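Local coordinates for MccB protein (Escherichia coli, PDB 6OM4) that builds the nucleotide antibiotic microcin C by joining AMP from ATP to its N-formylated peptide precursor through a phosphoramidate bond, at residues A[78-81]-A[82-85]; A[95-98]-A[99-102]; A[217-220]-A[221-224]; A[249-252]-A[253-256]. All coordinates share one frame; numbering follows the deposited sequence.

Interaction 1: A[78-81]-A[82-85]. Unlike the reference sequence in segment 78-81: Ser81 (reference Gly).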
ATOM      1  N   ILE A  78      20.511 -10.674  -9.844  1.00 14.20           N
ATOM      2  CA  ILE A  78      21.747 -10.544  -9.066  1.00 15.57           C
ATOM      3  C   ILE A  78      21.797  -9.117  -8.521  1.00 13.60           C
ATOM      4  O   ILE A  78      21.386  -8.155  -9.210  1.00 15.49           O
ATOM      5  CB  ILE A  78      23.017 -10.942  -9.851  1.00 18.37           C
ATOM      6  CG1 ILE A  78      23.252 -10.082 -11.076  1.00 22.07           C
ATOM      7  CG2 ILE A  78      23.026 -12.435 -10.202  1.00 17.17           C
ATOM      8  CD1 ILE A  78      24.603 -10.319 -11.695  1.00 26.39           C
ATOM      9  N   ILE A  79      22.244  -9.003  -7.263  1.00 13.00           N
ATOM     10  CA  ILE A  79      22.253  -7.743  -6.555  1.00 13.73           C
ATOM     11  C   ILE A  79      23.607  -7.573  -5.893  1.00 13.69           C
ATOM     12  O   ILE A  79      24.346  -8.547  -5.708  1.00 13.38           O
ATOM     13  CB  ILE A  79      21.129  -7.657  -5.506  1.00 15.12           C
ATOM     14  CG1 ILE A  79      21.267  -8.769  -4.472  1.00 15.75           C
ATOM     15  CG2 ILE A  79      19.772  -7.637  -6.210  1.00 15.82           C
ATOM     16  CD1 ILE A  79      20.238  -8.720  -3.383  1.00 17.45           C
ATOM     17  N   PRO A  80      23.983  -6.334  -5.528  1.00 15.08           N
ATOM     18  CA  PRO A  80      25.202  -6.137  -4.761  1.00 16.26           C
ATOM     19  C   PRO A  80      25.183  -7.008  -3.501  1.00 15.93           C
ATOM     20  O   PRO A  80      24.195  -7.026  -2.791  1.00 15.98           O
ATOM     21  CB  PRO A  80      25.177  -4.649  -4.425  1.00 17.56           C
ATOM     22  CG  PRO A  80      24.420  -4.069  -5.563  1.00 18.06           C
ATOM     23  CD  PRO A  80      23.319  -5.074  -5.832  1.00 18.02           C
ATOM     24  N   SER A  81      26.312  -7.643  -3.214  1.00 17.97           N
ATOM     25  CA  SER A  81      26.478  -8.451  -2.031  1.00 18.36           C
ATOM     26  C   SER A  81      26.211  -7.606  -0.772  1.00 19.72           C
ATOM     27  O   SER A  81      25.649  -8.121   0.228  1.00 18.42           O
ATOM     28  CB  SER A  81      27.860  -9.043  -1.981  1.00 21.47           C
ATOM     29  OG  SER A  81      28.052  -9.723  -0.767  1.00 27.15           O
ATOM     30  N   GLU A  82      26.596  -6.325  -0.860  1.00 20.77           N
ATOM     31  CA  GLU A  82      26.318  -5.207   0.117  1.00 25.87           C
ATOM     32  C   GLU A  82      24.861  -5.269   0.637  1.00 24.16           C
ATOM     33  O   GLU A  82      24.566  -5.025   1.828  1.00 23.79           O
ATOM     34  CB  GLU A  82      26.677  -3.914  -0.649  1.00 30.52           C
ATOM     35  CG  GLU A  82      26.472  -2.578   0.051  1.00 41.59           C
ATOM     36  CD  GLU A  82      26.601  -1.341  -0.841  1.00 42.40           C
ATOM     37  OE1 GLU A  82      27.027  -1.476  -2.015  1.00 44.23           O
ATOM     38  OE2 GLU A  82      26.241  -0.237  -0.376  1.00 44.16           O
ATOM     39  N   TYR A  83      23.927  -5.609  -0.254  1.00 20.25           N
ATOM     40  CA  TYR A  83      22.485  -5.500   0.019  1.00 20.48           C
ATOM     41  C   TYR A  83      21.938  -6.767   0.682  1.00 21.39           C
ATOM     42  O   TYR A  83      20.749  -6.838   0.965  1.00 20.17           O
ATOM     43  CB  TYR A  83      21.717  -5.203  -1.272  1.00 20.93           C
ATOM     44  CG  TYR A  83      21.938  -3.839  -1.874  1.00 23.28           C
ATOM     45  CD1 TYR A  83      22.859  -2.936  -1.363  1.00 24.00           C
ATOM     46  CD2 TYR A  83      21.257  -3.470  -3.021  1.00 22.64           C
ATOM     47  CE1 TYR A  83      23.087  -1.709  -1.970  1.00 26.44           C
ATOM     48  CE2 TYR A  83      21.474  -2.252  -3.637  1.00 24.04           C
ATOM     49  CZ  TYR A  83      22.393  -1.365  -3.119  1.00 26.22           C
ATOM     50  OH  TYR A  83      22.597  -0.161  -3.742  1.00 31.17           O
ATOM     51  N   ASN A  84      22.793  -7.753   0.989  1.00 22.53           N
ATOM     52  CA  ASN A  84      22.354  -9.020   1.527  1.00 27.03           C
ATOM     53  C   ASN A  84      23.177  -9.380   2.768  1.00 35.73           C
ATOM     54  O   ASN A  84      24.225  -9.941   2.632  1.00 36.38           O
ATOM     55  CB  ASN A  84      22.513 -10.128   0.490  1.00 26.66           C
ATOM     56  CG  ASN A  84      21.800 -11.372   0.933  1.00 28.75           C
ATOM     57  OD1 ASN A  84      20.571 -11.350   1.045  1.00 27.43           O
ATOM     58  ND2 ASN A  84      22.564 -12.421   1.231  1.00 29.61           N
ATOM     59  N   ASN A  85      22.709  -9.038   3.967  1.00 46.66           N
ATOM     60  CA  ASN A  85      23.588  -9.076   5.155  1.00 58.02           C
ATOM     61  C   ASN A  85      22.733  -9.123   6.427  1.00 58.84           C
ATOM     62  O   ASN A  85      21.970 -10.067   6.615  1.00 68.35           O
ATOM     63  CB  ASN A  85      24.576  -7.895   5.182  1.00 65.02           C
ATOM     64  CG  ASN A  85      25.775  -8.032   4.252  1.00 68.25           C
ATOM     65  OD1 ASN A  85      26.440  -9.068   4.201  1.00 67.13           O
ATOM     66  ND2 ASN A  85      26.089  -6.970   3.528  1.00 68.55           N
TER

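Interaction 2: A[95-98]-A[99-102]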
ATOM      1  N   ASN A  95      10.394  -9.331   4.025  1.00 15.48           N
ATOM      2  CA  ASN A  95      10.241  -8.003   3.432  1.00 15.87           C
ATOM      3  C   ASN A  95      11.562  -7.573   2.768  1.00 14.38           C
ATOM      4  O   ASN A  95      11.534  -6.902   1.747  1.00 14.33           O
ATOM      5  CB  ASN A  95       9.783  -6.920   4.411  1.00 15.91           C
ATOM      6  CG  ASN A  95       8.339  -6.992   4.861  1.00 18.23           C
ATOM      7  OD1 ASN A  95       7.568  -7.855   4.423  1.00 20.24           O
ATOM      8  ND2 ASN A  95       7.984  -6.108   5.789  1.00 18.47           N
ATOM      9  N   PHE A  96      12.719  -7.884   3.387  1.00 14.47           N
ATOM     10  CA  PHE A  96      14.016  -7.546   2.774  1.00 16.35           C
ATOM     11  C   PHE A  96      14.156  -8.165   1.380  1.00 14.08           C
ATOM     12  O   PHE A  96      14.663  -7.469   0.479  1.00 13.73           O
ATOM     13  CB  PHE A  96      15.210  -7.948   3.645  1.00 14.96           C
ATOM     14  CG  PHE A  96      15.544  -6.978   4.753  1.00 16.49           C
ATOM     15  CD1 PHE A  96      14.566  -6.195   5.369  1.00 15.59           C
ATOM     16  CD2 PHE A  96      16.860  -6.859   5.184  1.00 18.88           C
ATOM     17  CE1 PHE A  96      14.900  -5.310   6.391  1.00 16.93           C
ATOM     18  CE2 PHE A  96      17.188  -5.967   6.197  1.00 18.73           C
ATOM     19  CZ  PHE A  96      16.210  -5.202   6.799  1.00 18.23           C
ATOM     20  N   LEU A  97      13.642  -9.391   1.163  1.00 13.87           N
ATOM     21  CA  LEU A  97      13.669  -9.976  -0.185  1.00 14.16           C
ATOM     22  C   LEU A  97      12.835  -9.137  -1.153  1.00 12.81           C
ATOM     23  O   LEU A  97      13.262  -8.897  -2.274  1.00 12.66           O
ATOM     24  CB  LEU A  97      13.203 -11.434  -0.153  1.00 15.78           C
ATOM     25  CG  LEU A  97      14.017 -12.332   0.782  1.00 17.66           C
ATOM     26  CD1 LEU A  97      13.314 -13.664   0.964  1.00 19.49           C
ATOM     27  CD2 LEU A  97      15.437 -12.535   0.293  1.00 17.86           C
ATOM     28  N   HIS A  98      11.651  -8.703  -0.729  1.00 13.19           N
ATOM     29  CA  HIS A  98      10.810  -7.844  -1.526  1.00 13.14           C
ATOM     30  C   HIS A  98      11.577  -6.561  -1.926  1.00 12.40           C
ATOM     31  O   HIS A  98      11.676  -6.233  -3.115  1.00 13.44           O
ATOM     32  CB  HIS A  98       9.501  -7.588  -0.778  1.00 13.56           C
ATOM     33  CG  HIS A  98       8.661  -6.536  -1.401  1.00 14.01           C
ATOM     34  ND1 HIS A  98       7.873  -6.786  -2.514  1.00 13.32           N
ATOM     35  CD2 HIS A  98       8.419  -5.265  -1.025  1.00 15.57           C
ATOM     36  CE1 HIS A  98       7.220  -5.661  -2.799  1.00 15.24           C
ATOM     37  NE2 HIS A  98       7.542  -4.722  -1.911  1.00 16.07           N
ATOM     38  N   TYR A  99      12.216  -5.882  -0.977  1.00 11.98           N
ATOM     39  CA  TYR A  99      12.939  -4.608  -1.313  1.00 12.42           C
ATOM     40  C   TYR A  99      14.105  -4.896  -2.283  1.00 12.99           C
ATOM     41  O   TYR A  99      14.339  -4.132  -3.230  1.00 13.26           O
ATOM     42  CB  TYR A  99      13.386  -3.833  -0.063  1.00 12.53           C
ATOM     43  CG  TYR A  99      12.322  -3.640   1.004  1.00 13.57           C
ATOM     44  CD1 TYR A  99      11.008  -3.326   0.671  1.00 14.20           C
ATOM     45  CD2 TYR A  99      12.596  -3.790   2.364  1.00 13.72           C
ATOM     46  CE1 TYR A  99      10.026  -3.132   1.635  1.00 13.75           C
ATOM     47  CE2 TYR A  99      11.606  -3.630   3.332  1.00 14.45           C
ATOM     48  CZ  TYR A  99      10.303  -3.341   2.971  1.00 14.04           C
ATOM     49  OH  TYR A  99       9.320  -3.237   3.939  1.00 14.82           O
ATOM     50  N   GLN A 100      14.837  -5.985  -2.057  1.00 14.48           N
ATOM     51  CA  GLN A 100      16.004  -6.365  -2.883  1.00 13.85           C
ATOM     52  C   GLN A 100      15.544  -6.570  -4.317  1.00 13.52           C
ATOM     53  O   GLN A 100      16.223  -6.155  -5.238  1.00 13.85           O
ATOM     54  CB  GLN A 100      16.646  -7.680  -2.446  1.00 13.36           C
ATOM     55  CG  GLN A 100      17.414  -7.621  -1.136  1.00 14.82           C
ATOM     56  CD  GLN A 100      18.019  -8.927  -0.688  1.00 16.68           C
ATOM     57  OE1 GLN A 100      18.956  -8.971   0.149  1.00 21.47           O
ATOM     58  NE2 GLN A 100      17.424 -10.011  -1.124  1.00 14.00           N
ATOM     59  N   SER A 101      14.356  -7.170  -4.469  1.00 14.10           N
ATOM     60  CA  SER A 101      13.837  -7.512  -5.773  1.00 13.48           C
ATOM     61  C   SER A 101      13.498  -6.280  -6.616  1.00 14.07           C
ATOM     62  O   SER A 101      13.334  -6.450  -7.836  1.00 13.34           O
ATOM     63  CB  SER A 101      12.658  -8.449  -5.680  1.00 13.96           C
ATOM     64  OG  SER A 101      11.444  -7.776  -5.342  1.00 15.50           O
ATOM     65  N   TYR A 102      13.455  -5.085  -6.022  1.00 13.61           N
ATOM     66  CA  TYR A 102      13.296  -3.820  -6.761  1.00 15.25           C
ATOM     67  C   TYR A 102      14.625  -3.068  -6.952  1.00 16.84           C
ATOM     68  O   TYR A 102      14.577  -1.939  -7.408  1.00 20.59           O
ATOM     69  CB  TYR A 102      12.278  -2.935  -6.050  1.00 17.22           C
ATOM     70  CG  TYR A 102      10.892  -3.460  -6.286  1.00 16.75           C
ATOM     71  CD1 TYR A 102      10.194  -3.146  -7.449  1.00 17.25           C
ATOM     72  CD2 TYR A 102      10.342  -4.392  -5.433  1.00 17.41           C
ATOM     73  CE1 TYR A 102       8.949  -3.692  -7.706  1.00 18.76           C
ATOM     74  CE2 TYR A 102       9.103  -4.966  -5.692  1.00 17.33           C
ATOM     75  CZ  TYR A 102       8.402  -4.619  -6.831  1.00 19.70           C
ATOM     76  OH  TYR A 102       7.161  -5.171  -7.040  1.00 21.00           O
TER
HETATM   77  O   HOH W   1       9.786  -3.973   6.437  1.00 16.42           O

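Interaction 3: A[217-220]-A[221-224]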
ATOM      1  N   PHE A 217     -20.640  11.639   4.681  1.00 22.24           N
ATOM      2  CA  PHE A 217     -20.315  11.345   3.307  1.00 23.46           C
ATOM      3  C   PHE A 217     -19.240  12.324   2.819  1.00 22.74           C
ATOM      4  O   PHE A 217     -18.497  11.972   1.920  1.00 24.24           O
ATOM      5  CB  PHE A 217     -21.526  11.434   2.381  1.00 24.51           C
ATOM      6  CG  PHE A 217     -22.346  10.174   2.190  1.00 27.89           C
ATOM      7  CD1 PHE A 217     -22.318   9.123   3.104  1.00 28.80           C
ATOM      8  CD2 PHE A 217     -23.183  10.058   1.081  1.00 30.18           C
ATOM      9  CE1 PHE A 217     -23.092   7.982   2.919  1.00 28.54           C
ATOM     10  CE2 PHE A 217     -23.981   8.934   0.910  1.00 27.91           C
ATOM     11  CZ  PHE A 217     -23.920   7.889   1.819  1.00 30.98           C
ATOM     12  N   ASN A 218     -19.174  13.534   3.380  1.00 21.04           N
ATOM     13  CA  ASN A 218     -18.205  14.541   2.879  1.00 21.90           C
ATOM     14  C   ASN A 218     -16.981  14.641   3.796  1.00 20.21           C
ATOM     15  O   ASN A 218     -16.224  15.588   3.700  1.00 19.80           O
ATOM     16  CB  ASN A 218     -18.877  15.889   2.586  1.00 23.13           C
ATOM     17  CG  ASN A 218     -19.499  16.510   3.818  1.00 27.36           C
ATOM     18  OD1 ASN A 218     -19.824  15.813   4.777  1.00 30.61           O
ATOM     19  ND2 ASN A 218     -19.627  17.828   3.831  1.00 31.85           N
ATOM     20  N   LEU A 219     -16.733  13.640   4.646  1.00 17.64           N
ATOM     21  CA  LEU A 219     -15.523  13.685   5.464  1.00 18.02           C
ATOM     22  C   LEU A 219     -14.307  13.722   4.540  1.00 17.40           C
ATOM     23  O   LEU A 219     -13.332  14.424   4.794  1.00 17.80           O
ATOM     24  CB  LEU A 219     -15.462  12.450   6.353  1.00 17.00           C
ATOM     25  CG  LEU A 219     -14.189  12.280   7.160  1.00 18.41           C
ATOM     26  CD1 LEU A 219     -13.947  13.420   8.115  1.00 19.79           C
ATOM     27  CD2 LEU A 219     -14.243  10.977   7.916  1.00 19.64           C
ATOM     28  N   ILE A 220     -14.358  12.920   3.479  1.00 17.11           N
ATOM     29  CA  ILE A 220     -13.217  12.849   2.576  1.00 16.41           C
ATOM     30  C   ILE A 220     -12.952  14.257   2.017  1.00 15.74           C
ATOM     31  O   ILE A 220     -11.796  14.682   1.871  1.00 15.08           O
ATOM     32  CB  ILE A 220     -13.414  11.806   1.464  1.00 15.95           C
ATOM     33  CG1 ILE A 220     -12.178  11.720   0.569  1.00 17.69           C
ATOM     34  CG2 ILE A 220     -14.680  12.038   0.650  1.00 16.24           C
ATOM     35  CD1 ILE A 220     -10.897  11.425   1.332  1.00 16.78           C
ATOM     36  N   ASN A 221     -14.017  14.999   1.739  1.00 15.60           N
ATOM     37  CA  ASN A 221     -13.853  16.393   1.208  1.00 17.80           C
ATOM     38  C   ASN A 221     -13.183  17.300   2.243  1.00 17.92           C
ATOM     39  O   ASN A 221     -12.270  18.093   1.897  1.00 18.41           O
ATOM     40  CB  ASN A 221     -15.175  16.953   0.705  1.00 20.87           C
ATOM     41  CG  ASN A 221     -15.801  16.076  -0.346  1.00 23.36           C
ATOM     42  OD1 ASN A 221     -16.604  15.203  -0.008  1.00 23.24           O
ATOM     43  ND2 ASN A 221     -15.382  16.257  -1.591  1.00 23.19           N
ATOM     44  N   TRP A 222     -13.597  17.169   3.510  1.00 17.11           N
ATOM     45  CA  TRP A 222     -12.984  17.905   4.590  1.00 16.39           C
ATOM     46  C   TRP A 222     -11.498  17.555   4.704  1.00 18.72           C
ATOM     47  O   TRP A 222     -10.634  18.437   4.903  1.00 16.30           O
ATOM     48  CB  TRP A 222     -13.643  17.595   5.927  1.00 18.62           C
ATOM     49  CG  TRP A 222     -15.041  18.074   6.071  1.00 19.74           C
ATOM     50  CD1 TRP A 222     -15.708  18.971   5.285  1.00 19.75           C
ATOM     51  CD2 TRP A 222     -15.930  17.714   7.143  1.00 19.85           C
ATOM     52  NE1 TRP A 222     -16.953  19.205   5.819  1.00 21.93           N
ATOM     53  CE2 TRP A 222     -17.138  18.395   6.910  1.00 21.36           C
ATOM     54  CE3 TRP A 222     -15.825  16.858   8.251  1.00 21.56           C
ATOM     55  CZ2 TRP A 222     -18.232  18.272   7.774  1.00 22.24           C
ATOM     56  CZ3 TRP A 222     -16.921  16.702   9.074  1.00 22.84           C
ATOM     57  CH2 TRP A 222     -18.102  17.415   8.842  1.00 22.07           C
ATOM     58  N   VAL A 223     -11.225  16.241   4.727  1.00 15.88           N
ATOM     59  CA  VAL A 223      -9.831  15.771   4.921  1.00 16.50           C
ATOM     60  C   VAL A 223      -8.944  16.315   3.795  1.00 14.90           C
ATOM     61  O   VAL A 223      -7.870  16.791   4.004  1.00 14.95           O
ATOM     62  CB  VAL A 223      -9.792  14.232   5.000  1.00 17.04           C
ATOM     63  CG1 VAL A 223      -8.355  13.745   4.988  1.00 18.01           C
ATOM     64  CG2 VAL A 223     -10.530  13.708   6.221  1.00 17.88           C
ATOM     65  N   ASN A 224      -9.439  16.208   2.576  1.00 16.11           N
ATOM     66  CA  ASN A 224      -8.744  16.628   1.405  1.00 16.77           C
ATOM     67  C   ASN A 224      -8.375  18.113   1.552  1.00 16.98           C
ATOM     68  O   ASN A 224      -7.215  18.487   1.392  1.00 17.16           O
ATOM     69  CB  ASN A 224      -9.589  16.353   0.171  1.00 16.62           C
ATOM     70  CG  ASN A 224      -8.935  16.837  -1.107  1.00 16.68           C
ATOM     71  OD1 ASN A 224      -9.323  17.863  -1.698  1.00 21.06           O
ATOM     72  ND2 ASN A 224      -7.902  16.141  -1.493  1.00 13.85           N
TER
HETATM   73  O   HOH W   2     -18.179  13.395  -0.616  1.00 33.91           O

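Interaction 4: A[249-252]-A[253-256]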
ATOM      1  N   LEU A 249      -3.570   8.723  -3.430  1.00 13.52           N
ATOM      2  CA  LEU A 249      -2.469   9.051  -2.540  1.00 15.43           C
ATOM      3  C   LEU A 249      -2.082  10.499  -2.868  1.00 15.38           C
ATOM      4  O   LEU A 249      -1.561  10.751  -3.941  1.00 16.11           O
ATOM      5  CB  LEU A 249      -1.324   8.052  -2.746  1.00 16.79           C
ATOM      6  CG  LEU A 249       0.049   8.361  -2.163  1.00 22.26           C
ATOM      7  CD1 LEU A 249       0.025   9.128  -0.877  1.00 24.79           C
ATOM      8  CD2 LEU A 249       0.886   7.098  -1.993  1.00 21.65           C
ATOM      9  N   TYR A 250      -2.490  11.416  -1.988  1.00 14.81           N
ATOM     10  CA  TYR A 250      -2.300  12.852  -2.161  1.00 14.71           C
ATOM     11  C   TYR A 250      -0.927  13.211  -1.604  1.00 15.10           C
ATOM     12  O   TYR A 250      -0.658  12.990  -0.417  1.00 14.73           O
ATOM     13  CB  TYR A 250      -3.365  13.663  -1.415  1.00 15.08           C
ATOM     14  CG  TYR A 250      -3.015  15.130  -1.360  1.00 16.57           C
ATOM     15  CD1 TYR A 250      -2.942  15.855  -2.538  1.00 16.20           C
ATOM     16  CD2 TYR A 250      -2.628  15.748  -0.181  1.00 15.03           C
ATOM     17  CE1 TYR A 250      -2.547  17.181  -2.534  1.00 16.14           C
ATOM     18  CE2 TYR A 250      -2.293  17.094  -0.150  1.00 16.01           C
ATOM     19  CZ  TYR A 250      -2.209  17.798  -1.343  1.00 17.78           C
ATOM     20  OH  TYR A 250      -1.831  19.118  -1.348  1.00 17.28           O
ATOM     21  N   VAL A 251      -0.092  13.812  -2.462  1.00 16.16           N
ATOM     22  CA  VAL A 251       1.230  14.312  -2.046  1.00 16.35           C
ATOM     23  C   VAL A 251       1.285  15.795  -2.368  1.00 15.93           C
ATOM     24  O   VAL A 251       1.188  16.134  -3.544  1.00 18.13           O
ATOM     25  CB  VAL A 251       2.362  13.548  -2.737  1.00 17.65           C
ATOM     26  CG1 VAL A 251       3.699  14.003  -2.165  1.00 19.47           C
ATOM     27  CG2 VAL A 251       2.192  12.049  -2.583  1.00 18.69           C
ATOM     28  N   PRO A 252       1.440  16.689  -1.365  1.00 18.20           N
ATOM     29  CA  PRO A 252       1.471  18.140  -1.586  1.00 17.63           C
ATOM     30  C   PRO A 252       2.376  18.568  -2.743  1.00 18.35           C
ATOM     31  O   PRO A 252       3.546  18.162  -2.805  1.00 17.59           O
ATOM     32  CB  PRO A 252       2.050  18.654  -0.275  1.00 18.12           C
ATOM     33  CG  PRO A 252       1.422  17.735   0.736  1.00 18.26           C
ATOM     34  CD  PRO A 252       1.511  16.378   0.080  1.00 17.76           C
ATOM     35  N   GLY A 253       1.784  19.311  -3.680  1.00 18.40           N
ATOM     36  CA  GLY A 253       2.499  19.928  -4.781  1.00 19.26           C
ATOM     37  C   GLY A 253       2.890  18.984  -5.892  1.00 20.74           C
ATOM     38  O   GLY A 253       3.528  19.414  -6.828  1.00 21.76           O
ATOM     39  N   LYS A 254       2.462  17.714  -5.835  1.00 19.67           N
ATOM     40  CA  LYS A 254       2.946  16.640  -6.716  1.00 20.67           C
ATOM     41  C   LYS A 254       1.777  15.916  -7.394  1.00 19.44           C
ATOM     42  O   LYS A 254       1.757  15.734  -8.603  1.00 22.78           O
ATOM     43  CB  LYS A 254       3.789  15.661  -5.890  1.00 23.27           C
ATOM     44  CG  LYS A 254       4.295  14.425  -6.614  1.00 25.25           C
ATOM     45  CD  LYS A 254       5.293  13.642  -5.776  1.00 28.42           C
ATOM     46  CE  LYS A 254       5.106  12.146  -5.796  1.00 35.63           C
ATOM     47  NZ  LYS A 254       5.631  11.549  -7.046  1.00 40.63           N
ATOM     48  N   THR A 255       0.817  15.422  -6.611  1.00 17.69           N
ATOM     49  CA  THR A 255      -0.278  14.733  -7.213  1.00 18.15           C
ATOM     50  C   THR A 255      -1.536  15.597  -7.196  1.00 20.92           C
ATOM     51  O   THR A 255      -1.580  16.638  -6.538  1.00 21.85           O
ATOM     52  CB  THR A 255      -0.603  13.423  -6.482  1.00 18.55           C
ATOM     53  OG1 THR A 255      -0.998  13.772  -5.160  1.00 19.34           O
ATOM     54  CG2 THR A 255       0.557  12.462  -6.467  1.00 20.11           C
ATOM     55  N   GLY A 256      -2.558  15.131  -7.925  1.00 18.04           N
ATOM     56  CA  GLY A 256      -3.883  15.710  -7.806  1.00 19.44           C
ATOM     57  C   GLY A 256      -4.471  15.481  -6.426  1.00 20.00           C
ATOM     58  O   GLY A 256      -4.015  14.596  -5.678  1.00 20.22           O
TER
HETATM   59  O   HOH W   3      -3.369  11.624  -6.121  1.00 15.47           O
HETATM   60  O   HOH W   4      -1.031  20.192  -3.639  1.00 17.73           O

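Interaction 1: A[78-81]-A[82-85]
A short 3-10 turn ends the edge strand 78-80, and its key side-chain contact is a CH-pi interaction between Pro80 and Tyr83. Pro80 CG sits 4.1 Å from the centroid of the Tyr83 ring, over its face and only 15° from the ring normal, while Pro80 CD approaches Tyr83 CD2 at 3.8 Å. The pyrrolidine C-H groups, slightly polarised by the adjoining nitrogen, suit the electron-rich face of a phenol. Tyr83 CG is anti to the carbonyl carbon and beside the backbone N (chi1 -69°), which folds the ring back along the turn until it reaches the proline. Ile79 touches the same side chain lightly at its root, CD1 lying 4.4 Å from Tyr83 CB. Two consecutive backbone bonds, each spanning three residues, define the 3-10 turn: Tyr83 N donates to Pro80 O at 2.9 Å and Asn84 N to Ser81 O at 3.0 Å. Proline suits the entry because its restricted phi (here -54°) matches the last strand residue and its ring lies against the tyrosine. Ser81, where the reference sequence has glycine, points its CB away from the following residues overall, while its backbone pairs with Asp2, next to strand 2-5 in the small antiparallel sheet. Downstream, the poorly ordered Asn85 makes a weak bond from ND2 to Glu82 O. Ile79 is buried against Ile4 and Gln100, as befits a branched apolar side chain, whereas Glu82 is exposed, which suits a charged residue.

Interaction 2: A[95-98]-A[99-102]
His98 carries CG opposite the backbone N (chi1 170°), whereas Tyr99 and Tyr102 both turn CG opposite the carbonyl carbon, and these torsions gather three rings into an aromatic cluster. Tyr102 presents its edge to the face of the imidazole in an offset edge-to-face pair, planes 66° apart, with Tyr102 CE2 3.5 Å from His98 CE1. The Tyr99 ring meets the histidine obliquely, His98 CD2 lying 3.7 Å from Tyr99 CD1. One face of the Tyr99 ring covers the carbonyl of Asn95, whose O is 3.3 Å from Tyr99 CD2 and also accepts the helical bond from Tyr99 N at 3.0 Å. Asn95 and Tyr99 run alongside one another, and a water joins their ends, 2.9 Å from Asn95 ND2 and 2.6 Å from Tyr99 OH; ND2 also donates to Ser137 OG. Near the C-terminal end of the helix Ser101 folds its hydroxyl back (chi1 79°), so that OG donates to His98 O at 2.7 Å. This is a natural place for serine, since a short side chain with a hydroxyl can reach back to a carbonyl one turn earlier. His98 NE2 is hydrogen-bonded to Tyr313 OH, and the Tyr313 ring also meets Tyr99. Helix 93-101 lies against helix 106-114, where Phe96 packs on Pro106 and Gln110, and Tyr99 on Val109 and Leu113, while Gln100 touches Tyr8 in a loop.

Interaction 3: A[217-220]-A[221-224]
Asn218 and Trp222 meet one turn apart at the start of helix 219-230, the helix of a beta-alpha-beta unit in the Rossmann-like ThiF domain. The indole is laid back over the first turn, with Asn218 O above one face near its rim, 3.6 Å from Trp222 CG. That carbonyl also accepts from Trp222 N at 3.1 Å, so the ring covers the very group that opens the helical bonding. The amide of Asn218 crosses the indole obliquely, planes 52° apart; Asn218 ND2 is 3.6 Å from Trp222 NE1, but both are donors. Asn218 holds the N-cap position, yet its side chain makes no capping bond. A water instead ties the preceding loop to the helix, donating to Phe217 O at 2.9 Å and to Asn221 OD1; Asn221 ND2 donates to Glu259 OE2. On another side Leu219 sends CD1 to 3.9 Å from both Trp222 CE3 and Val223 CG2, one methyl of the leucine meeting both neighbours. Leu219 touches the bound adenosine phosphoramidate, Asn224 packs on the zinc ligand Cys257, and the helix links strand 208-211 to strand 234-240 in the large mixed sheet.

Interaction 4: A[249-252]-A[253-256]
Thr255 packs closely against the backbone of Tyr250 and Val251, whereas Gly253 and Lys254 form the exposed end of the same turn. On the tight side Thr255 OG1 accepts from Val251 N at 2.8 Å in a nearly straight bond (168°) and donates its own hydrogen to Gly256 O at 3.2 Å. The hydroxyl stands between N and the carbonyl carbon of its residue (chi1 63°), a rotamer that points it back at the strand. Gly256 O also lies at the edge of the Tyr250 ring, 3.5 Å from Tyr250 CD1. After strand 243-250 the chain reverses through a type II beta turn over residues 251-254, with Pro252 and Gly253 at its corners: proline supplies the fixed phi of the first, glycine readily adopts the positive phi of the second. Val251 O accepts twice, from Lys254 N at 3.1 Å and Thr255 N at 3.2 Å. Looser by comparison, the aliphatic part of Lys254 runs alongside Val251, Lys254 CD to Val251 CG1 at 4.0 Å, before its bent end leads away. Near the turn a water bridges Tyr250 OH and Gly253 N; at the Thr255 end another links Leu249 O to Gly256 O, just ahead of the zinc ligand Cys257.

Overall arrangement
Along the chain the four contacts come in series. Interactions 1 and 2 touch, their centres about 11 Å apart, with Ile79 packing on Gln100; there strand 78-80, in a small antiparallel sheet, meets helix 93-101, the next element of the chain. Interactions 3 and 4 share one side of the chain's centre, about 16 Å apart between centres and about 5 Å at their nearest atoms; interaction 3 lies across that centre from 1 and 2. Both belong to the large mixed sheet region: helix 219-230 leads into strand 234-240, which neighbours strand 243-250. Interaction 3 reaches the nucleotide pocket, and both border the four-cysteine zinc site. About 44 Å separates the centres of interactions 1 and 3.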